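Local coordinates for OLD nuclease (Thermus scotoductus, PDB 6P74), which uses divalent metals to degrade linear or supercoiled double-stranded DNA from 5' to 3' and to nick circular DNA, and hydrolyses ATP when stimulated by DNA, at the interface of chains A and B. Numbering follows the deposited sequence. Chains: chain A/B, Putative ATP-dependent endonuclease of the OLD family.

The three contacts belong to the two-fold homodimer interface of OLD, each recurring with the chains exchanged. Contact 1 pairs strand 217-220 of chain A with strand 232-235 of chain B; contact 3 uses the same strands with the chains swapped. Contact 2 sets helix 187-205 of B against ATPase helices of A, and shares A:Ile251 and A:Ile255 with contact 3. Between C-alpha centres, contact 2 lies about 11 Å from contact 3 and 30 Å from contact 1, and contacts 1 and 3 about 22 Å apart. The dimerization domain thus grips both its counterpart and the partner's ATPase core, about 41 to 71 Å from A:Arg487, the probable catalytic arginine.

Contact 1: the interface of chains A and B. Residues chain A 177, 181, 184, 218-222; chain B 230-234.
Strand 217-220 of chain A and strand 232-235 of chain B join as an antiparallel strand pair across the dimer. B:Leu231 buries the most surface, just ahead of its strand. Its branches part: CD1 lies 3.4 Å from CD2 of the A:Phe221 ring, which it crosses obliquely, while CD2 turns towards A:Phe219, whose side chain runs at about a right angle to it. A branched aliphatic residue suits this place because its two methyl branches can each serve an aromatic neighbour, with A:Leu184 CD1 sliding past from the other direction.

A:Gly220, next in buried surface, carries no side chain, so the partner strand can come close over it. Its carbonyl O accepts from B:Arg232 N at 2.9 Å, nearly along the C=O axis. The extended phi of 161° is one that glycine adopts readily.

B:Gln234 works through both backbone and side chain. Its N donates to A:Gly218 O at 2.9 Å, and its O receives A:Gly218 N at 3.2 Å, closing a two-bond ring. CG sits in the crowded position between backbone N and carbonyl carbon (chi1 34°), from which the extended chain passes A:Gly220 to A:Ala222. Behind it, A:Tyr177 OH accepts A:Phe221 N at 2.9 Å, in the plane of the phenol ring, and so probably helps position the loop after the strand. The amide NE2 of B:Gln234 donates to A:Ala222 O at 3.0 Å, from above the carbonyl plane.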
loop_
_atom_site.group_PDB
_atom_site.type_symbol
_atom_site.label_atom_id
_atom_site.label_comp_id
_atom_site.label_asym_id
_atom_site.label_seq_id
_atom_site.Cartn_x
_atom_site.Cartn_y
_atom_site.Cartn_z
ATOM N N TYR A 177 14.372 35.598 -4.031
ATOM C CA TYR A 177 14.230 34.220 -4.492
ATOM C C TYR A 177 14.692 34.069 -5.945
ATOM O O TYR A 177 15.512 33.195 -6.260
ATOM C CB TYR A 177 12.782 33.758 -4.320
ATOM C CG TYR A 177 12.523 32.429 -4.980
ATOM C CD1 TYR A 177 12.857 31.231 -4.335
ATOM C CD2 TYR A 177 11.969 32.363 -6.255
ATOM C CE1 TYR A 177 12.638 30.022 -4.937
ATOM C CE2 TYR A 177 11.745 31.148 -6.867
ATOM C CZ TYR A 177 12.079 29.983 -6.206
ATOM O OH TYR A 177 11.860 28.770 -6.807
ATOM N N MET A 181 17.590 31.836 -7.761
ATOM C CA MET A 181 17.362 30.925 -8.880
ATOM C C MET A 181 18.259 31.250 -10.072
ATOM O O MET A 181 18.646 30.343 -10.819
ATOM C CB MET A 181 15.889 30.949 -9.297
ATOM C CG MET A 181 15.002 30.026 -8.473
ATOM S SD MET A 181 15.517 28.283 -8.525
ATOM C CE MET A 181 15.293 27.937 -10.270
ATOM N N LEU A 184 21.508 29.464 -10.175
ATOM C CA LEU A 184 21.396 28.073 -10.594
ATOM C C LEU A 184 21.216 27.935 -12.098
ATOM O O LEU A 184 21.659 26.938 -12.684
ATOM C CB LEU A 184 20.219 27.406 -9.886
ATOM C CG LEU A 184 20.305 27.413 -8.367
ATOM C CD1 LEU A 184 19.233 26.495 -7.791
ATOM C CD2 LEU A 184 21.709 27.009 -7.917
ATOM N N GLY A 218 8.775 25.229 -14.965
ATOM C CA GLY A 218 10.192 25.479 -14.800
ATOM C C GLY A 218 10.687 24.893 -13.496
ATOM O O GLY A 218 9.930 24.297 -12.726
ATOM N N PHE A 219 11.984 25.072 -13.270
ATOM C CA PHE A 219 12.640 24.666 -12.039
ATOM C C PHE A 219 12.414 25.698 -10.929
ATOM O O PHE A 219 12.049 26.851 -11.177
ATOM C CB PHE A 219 14.139 24.492 -12.276
ATOM C CG PHE A 219 14.510 23.252 -13.055
ATOM C CD1 PHE A 219 14.030 22.005 -12.685
ATOM C CD2 PHE A 219 15.374 23.339 -14.145
ATOM C CE1 PHE A 219 14.390 20.858 -13.404
ATOM C CE2 PHE A 219 15.738 22.204 -14.859
ATOM C CZ PHE A 219 15.258 20.963 -14.484
ATOM N N GLY A 220 12.651 25.270 -9.698
ATOM C CA GLY A 220 12.543 26.138 -8.542
ATOM C C GLY A 220 12.405 25.311 -7.281
ATOM O O GLY A 220 12.306 24.081 -7.327
ATOM N N PHE A 221 12.405 26.012 -6.135
ATOM C CA PHE A 221 12.120 25.331 -4.875
ATOM C C PHE A 221 11.071 26.048 -4.037
ATOM O O PHE A 221 10.997 25.811 -2.826
ATOM C CB PHE A 221 13.380 25.109 -4.032
ATOM C CG PHE A 221 14.464 26.057 -4.318
ATOM C CD1 PHE A 221 14.412 27.351 -3.827
ATOM C CD2 PHE A 221 15.554 25.660 -5.071
ATOM C CE1 PHE A 221 15.429 28.243 -4.098
ATOM C CE2 PHE A 221 16.573 26.541 -5.354
ATOM C CZ PHE A 221 16.512 27.839 -4.866
ATOM N N ALA A 222 10.240 26.889 -4.645
ATOM C CA ALA A 222 9.139 27.455 -3.880
ATOM C C ALA A 222 8.222 28.205 -4.824
ATOM O O ALA A 222 8.654 28.675 -5.879
ATOM C CB ALA A 222 9.648 28.353 -2.744
ATOM N N SER B 230 17.025 19.876 -4.050
ATOM C CA SER B 230 15.693 20.341 -3.699
ATOM C C SER B 230 14.974 20.964 -4.886
ATOM O O SER B 230 13.833 21.424 -4.737
ATOM C CB SER B 230 15.779 21.351 -2.546
ATOM O OG SER B 230 17.116 21.468 -2.076
ATOM N N LEU B 231 15.605 21.010 -6.054
ATOM C CA LEU B 231 14.952 21.566 -7.226
ATOM C C LEU B 231 13.795 20.664 -7.653
ATOM O O LEU B 231 13.887 19.435 -7.604
ATOM C CB LEU B 231 15.959 21.728 -8.358
ATOM C CG LEU B 231 16.086 23.054 -9.089
ATOM C CD1 LEU B 231 16.207 24.251 -8.142
ATOM C CD2 LEU B 231 17.303 22.971 -9.979
ATOM N N ARG B 232 12.693 21.283 -8.054
ATOM C CA ARG B 232 11.543 20.555 -8.553
ATOM C C ARG B 232 11.040 21.246 -9.811
ATOM O O ARG B 232 11.420 22.379 -10.110
ATOM C CB ARG B 232 10.450 20.480 -7.486
ATOM C CG ARG B 232 10.420 21.697 -6.589
ATOM C CD ARG B 232 9.258 21.654 -5.619
ATOM N NE ARG B 232 8.886 22.996 -5.168
ATOM C CZ ARG B 232 7.875 23.252 -4.342
ATOM N NH1 ARG B 232 7.132 22.256 -3.873
ATOM N NH2 ARG B 232 7.605 24.500 -3.984
ATOM N N LEU B 233 10.211 20.541 -10.574
ATOM C CA LEU B 233 9.430 21.189 -11.616
ATOM C C LEU B 233 8.151 21.740 -10.994
ATOM O O LEU B 233 7.514 21.078 -10.172
ATOM C CB LEU B 233 9.088 20.214 -12.739
ATOM C CG LEU B 233 10.105 19.960 -13.852
ATOM C CD1 LEU B 233 10.828 21.230 -14.231
ATOM C CD2 LEU B 233 11.067 18.857 -13.466
ATOM N N GLN B 234 7.782 22.962 -11.361
ATOM C CA GLN B 234 6.557 23.532 -10.818
ATOM C C GLN B 234 5.815 24.285 -11.915
ATOM O O GLN B 234 6.357 24.549 -12.989
ATOM C CB GLN B 234 6.848 24.427 -9.607
ATOM C CG GLN B 234 8.156 25.165 -9.699
ATOM C CD GLN B 234 8.587 25.750 -8.371
ATOM O OE1 GLN B 234 8.643 25.052 -7.357
ATOM N NE2 GLN B 234 8.895 27.040 -8.369
#

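Contact 2: the interface of chains A and B. Residues chain A 250-251, 254-255, 257, 286, 289; chain B 199-200, 203-204.
B:Met203, on helix 187-205 of the dimerization domain, pushes its thioether among residues of the partner's ABC-type ATPase domain. The methyl CE sits over one face of the A:Tyr289 ring, 3.8 Å from the centroid and displaced towards the rim, as a CH-pi contact. SD lies 3.5 Å from A:Tyr289 CD1 and 3.7 Å from the methyl CB of A:Ala286. Across its flank, CG and SD meet A:Val257 CG1, the two side chains crossing at about a right angle. Methionine suits the place because its flexible, polarisable chain can bend at chi2 and chi3 (-51° and 88°) to follow an aromatic face and a methyl group together. B:Thr199 brings its methyl CG2 to 4.1 Å from A:Tyr289 OH, these two side chains also crossing at about a right angle.

Beside it, small residues let the helices approach. B:Ala200 CB rests 3.4 Å from the backbone O of A:Ala254, and A:Ala254 CB in turn touches B:Leu204 CG at 3.8 Å. The leucine forks at that point: CD2 stays by the alanine methyl, while CD1 goes obliquely to A:Ile251 CG1, also at 3.8 Å.

Further out, the aromatic ring is presented by helix 284-299, with CG of A:Tyr289 anti to its backbone N (chi1 -180°). A:Ala286 belongs to the same helix. The neighbouring helix 246-266 supplies A:Ile251, A:Ala254 and A:Val257 in succession along its length.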
loop_
_atom_site.group_PDB
_atom_site.type_symbol
_atom_site.label_atom_id
_atom_site.label_comp_id
_atom_site.label_asym_id
_atom_site.label_seq_id
_atom_site.Cartn_x
_atom_site.Cartn_y
_atom_site.Cartn_z
ATOM N N GLY A 250 14.804 8.266 13.486
ATOM C CA GLY A 250 14.584 8.774 14.830
ATOM C C GLY A 250 14.551 10.291 14.882
ATOM O O GLY A 250 13.739 10.881 15.599
ATOM N N ILE A 251 15.433 10.942 14.122
ATOM C CA ILE A 251 15.442 12.400 14.078
ATOM C C ILE A 251 14.118 12.918 13.535
ATOM O O ILE A 251 13.550 13.883 14.059
ATOM C CB ILE A 251 16.632 12.896 13.237
ATOM C CG1 ILE A 251 17.949 12.619 13.956
ATOM C CG2 ILE A 251 16.491 14.385 12.908
ATOM C CD1 ILE A 251 19.142 13.058 13.150
ATOM N N ALA A 254 11.513 12.640 16.118
ATOM C CA ALA A 254 11.703 13.682 17.114
ATOM C C ALA A 254 11.185 15.023 16.605
ATOM O O ALA A 254 10.583 15.791 17.361
ATOM C CB ALA A 254 13.182 13.768 17.500
ATOM N N ILE A 255 11.390 15.318 15.321
ATOM C CA ILE A 255 10.883 16.579 14.787
ATOM C C ILE A 255 9.358 16.599 14.786
ATOM O O ILE A 255 8.736 17.654 14.976
ATOM C CB ILE A 255 11.468 16.824 13.388
ATOM C CG1 ILE A 255 12.958 17.159 13.505
ATOM C CG2 ILE A 255 10.687 17.932 12.649
ATOM C CD1 ILE A 255 13.609 17.391 12.180
ATOM N N VAL A 257 7.417 15.207 17.070
ATOM C CA VAL A 257 7.045 15.565 18.436
ATOM C C VAL A 257 7.196 17.062 18.634
ATOM O O VAL A 257 6.322 17.720 19.215
ATOM C CB VAL A 257 7.871 14.761 19.462
ATOM C CG1 VAL A 257 7.473 15.134 20.898
ATOM C CG2 VAL A 257 7.704 13.249 19.239
ATOM N N ALA A 286 10.707 9.414 25.188
ATOM C CA ALA A 286 10.087 10.338 24.248
ATOM C C ALA A 286 8.665 9.925 23.932
ATOM O O ALA A 286 7.820 10.784 23.659
ATOM C CB ALA A 286 10.903 10.429 22.956
ATOM N N TYR A 289 6.704 11.351 26.649
ATOM C CA TYR A 289 6.513 12.782 26.453
ATOM C C TYR A 289 5.450 13.050 25.378
ATOM O O TYR A 289 4.533 13.847 25.579
ATOM C CB TYR A 289 7.869 13.417 26.111
ATOM C CG TYR A 289 7.817 14.898 25.888
ATOM C CD1 TYR A 289 7.401 15.404 24.680
ATOM C CD2 TYR A 289 8.189 15.787 26.884
ATOM C CE1 TYR A 289 7.338 16.751 24.458
ATOM C CE2 TYR A 289 8.135 17.153 26.672
ATOM C CZ TYR A 289 7.696 17.623 25.446
ATOM O OH TYR A 289 7.612 18.971 25.181
ATOM N N THR B 199 12.573 20.885 21.230
ATOM C CA THR B 199 11.822 19.705 21.631
ATOM C C THR B 199 12.403 18.454 20.989
ATOM O O THR B 199 12.686 17.465 21.677
ATOM C CB THR B 199 10.346 19.877 21.272
ATOM O OG1 THR B 199 9.796 20.947 22.044
ATOM C CG2 THR B 199 9.557 18.614 21.541
ATOM N N ALA B 200 12.610 18.491 19.667
ATOM C CA ALA B 200 13.247 17.368 18.991
ATOM C C ALA B 200 14.575 16.989 19.646
ATOM O O ALA B 200 14.887 15.800 19.788
ATOM C CB ALA B 200 13.454 17.693 17.513
ATOM N N MET B 203 13.876 15.105 22.826
ATOM C CA MET B 203 13.489 13.736 22.507
ATOM C C MET B 203 14.702 12.905 22.108
ATOM O O MET B 203 14.776 11.717 22.428
ATOM C CB MET B 203 12.448 13.702 21.385
ATOM C CG MET B 203 11.166 14.458 21.646
ATOM S SD MET B 203 10.327 14.096 23.206
ATOM C CE MET B 203 11.116 15.249 24.304
ATOM N N LEU B 204 15.647 13.501 21.377
ATOM C CA LEU B 204 16.825 12.763 20.934
ATOM C C LEU B 204 17.791 12.539 22.072
ATOM O O LEU B 204 18.516 11.538 22.078
ATOM C CB LEU B 204 17.538 13.495 19.794
ATOM C CG LEU B 204 16.801 13.417 18.451
ATOM C CD1 LEU B 204 17.552 14.180 17.375
ATOM C CD2 LEU B 204 16.569 11.963 18.030
#

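Contact 3: the interface of chains A and B. Residues chain A 234-236, 251, 255; chain B 215-217.
B:Ile217 opens strand 217-220 and forms an antiparallel beta bridge with A:Tyr235 of strand 232-235, joining strands of the two chains in the OLD dimer. From CB, 4.1 Å from A:Gln234 O, its side chain splits in two. CG1, anti to the carbonyl carbon (chi1 -57°), comes alongside the A:Tyr235 CB at 4.1 Å. CG2, anti to the backbone N, heads for helix 246-266 of the partner and meets A:Ile255 CD1 at 3.8 Å, the two side chains reaching for each other tip to tip. A beta-branched isoleucine fits here because it favours an extended backbone while offering separate carbons to the strand and to the helix.

A:Tyr235 holds its CG in the crowded position between backbone N and carbonyl carbon (chi1 56°), which turns the ring back over its own subunit. There A:Ile251 CG2 covers the centre of one ring face, 3.6 Å above the plane. The broad flat ring thereby probably helps to brace the helix, in addition to the residue's own place in the contact.

B:Glu216 and A:Arg236 also bury surface, though no N or O of one chain comes within bonding distance of the other. B:Met215, in the loop before the strand, extends along chi1 and chi2 and bends only at chi3 (-47°), so that the long unbranched chain can span from the loop to the helix. The thioether SD of B:Met215 meets the CD1 tip of A:Ile251, tip to tip, at 3.8 Å.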
loop_
_atom_site.group_PDB
_atom_site.type_symbol
_atom_site.label_atom_id
_atom_site.label_comp_id
_atom_site.label_asym_id
_atom_site.label_seq_id
_atom_site.Cartn_x
_atom_site.Cartn_y
_atom_site.Cartn_z
ATOM N N GLN A 234 14.614 20.861 8.255
ATOM C CA GLN A 234 15.762 20.142 7.723
ATOM C C GLN A 234 16.869 20.102 8.768
ATOM O O GLN A 234 16.825 20.813 9.774
ATOM C CB GLN A 234 16.245 20.761 6.404
ATOM C CG GLN A 234 16.077 22.254 6.338
ATOM C CD GLN A 234 16.220 22.792 4.930
ATOM O OE1 GLN A 234 15.565 22.319 3.999
ATOM N NE2 GLN A 234 17.081 23.788 4.766
ATOM N N TYR A 235 17.853 19.234 8.526
ATOM C CA TYR A 235 18.993 19.056 9.415
ATOM C C TYR A 235 20.159 18.516 8.593
ATOM O O TYR A 235 19.987 18.071 7.454
ATOM C CB TYR A 235 18.639 18.124 10.575
ATOM C CG TYR A 235 18.137 16.786 10.108
ATOM C CD1 TYR A 235 16.833 16.634 9.646
ATOM C CD2 TYR A 235 18.969 15.675 10.106
ATOM C CE1 TYR A 235 16.371 15.405 9.203
ATOM C CE2 TYR A 235 18.518 14.445 9.667
ATOM C CZ TYR A 235 17.218 14.317 9.212
ATOM O OH TYR A 235 16.770 13.091 8.769
ATOM N N ARG A 236 21.349 18.528 9.203
ATOM C CA ARG A 236 22.589 18.280 8.463
ATOM C C ARG A 236 22.792 16.800 8.124
ATOM O O ARG A 236 22.744 16.418 6.951
ATOM C CB ARG A 236 23.773 18.854 9.244
ATOM C CG ARG A 236 25.079 18.780 8.507
ATOM C CD ARG A 236 26.201 19.156 9.432
ATOM N NE ARG A 236 27.485 19.138 8.750
ATOM C CZ ARG A 236 28.582 19.707 9.230
ATOM N NH1 ARG A 236 28.542 20.341 10.395
ATOM N NH2 ARG A 236 29.716 19.648 8.546
ATOM N N ILE A 251 15.433 10.942 14.122
ATOM C CA ILE A 251 15.442 12.400 14.078
ATOM C C ILE A 251 14.118 12.918 13.535
ATOM O O ILE A 251 13.550 13.883 14.059
ATOM C CB ILE A 251 16.632 12.896 13.237
ATOM C CG1 ILE A 251 17.949 12.619 13.956
ATOM C CG2 ILE A 251 16.491 14.385 12.908
ATOM C CD1 ILE A 251 19.142 13.058 13.150
ATOM N N ILE A 255 11.390 15.318 15.321
ATOM C CA ILE A 255 10.883 16.579 14.787
ATOM C C ILE A 255 9.358 16.599 14.786
ATOM O O ILE A 255 8.736 17.654 14.976
ATOM C CB ILE A 255 11.468 16.824 13.388
ATOM C CG1 ILE A 255 12.958 17.159 13.505
ATOM C CG2 ILE A 255 10.687 17.932 12.649
ATOM C CD1 ILE A 255 13.609 17.391 12.180
ATOM N N MET B 215 23.870 19.274 15.927
ATOM C CA MET B 215 22.812 19.098 14.948
ATOM C C MET B 215 22.030 20.389 14.777
ATOM O O MET B 215 21.582 20.987 15.759
ATOM C CB MET B 215 21.880 17.980 15.391
ATOM C CG MET B 215 21.106 17.331 14.286
ATOM S SD MET B 215 20.048 16.145 15.097
ATOM C CE MET B 215 21.217 15.335 16.204
ATOM N N GLU B 216 21.858 20.806 13.532
ATOM C CA GLU B 216 21.084 21.992 13.217
ATOM C C GLU B 216 19.730 21.548 12.703
ATOM O O GLU B 216 19.653 20.723 11.789
ATOM C CB GLU B 216 21.788 22.860 12.174
ATOM C CG GLU B 216 21.375 24.330 12.205
ATOM C CD GLU B 216 21.846 25.054 13.466
ATOM O OE1 GLU B 216 22.136 26.266 13.386
ATOM O OE2 GLU B 216 21.933 24.412 14.537
ATOM N N ILE B 217 18.671 22.074 13.306
ATOM C CA ILE B 217 17.303 21.803 12.886
ATOM C C ILE B 217 16.624 23.149 12.705
ATOM O O ILE B 217 16.628 23.974 13.624
ATOM C CB ILE B 217 16.537 20.933 13.898
ATOM C CG1 ILE B 217 17.258 19.600 14.142
ATOM C CG2 ILE B 217 15.126 20.691 13.423
ATOM C CD1 ILE B 217 16.604 18.717 15.195
#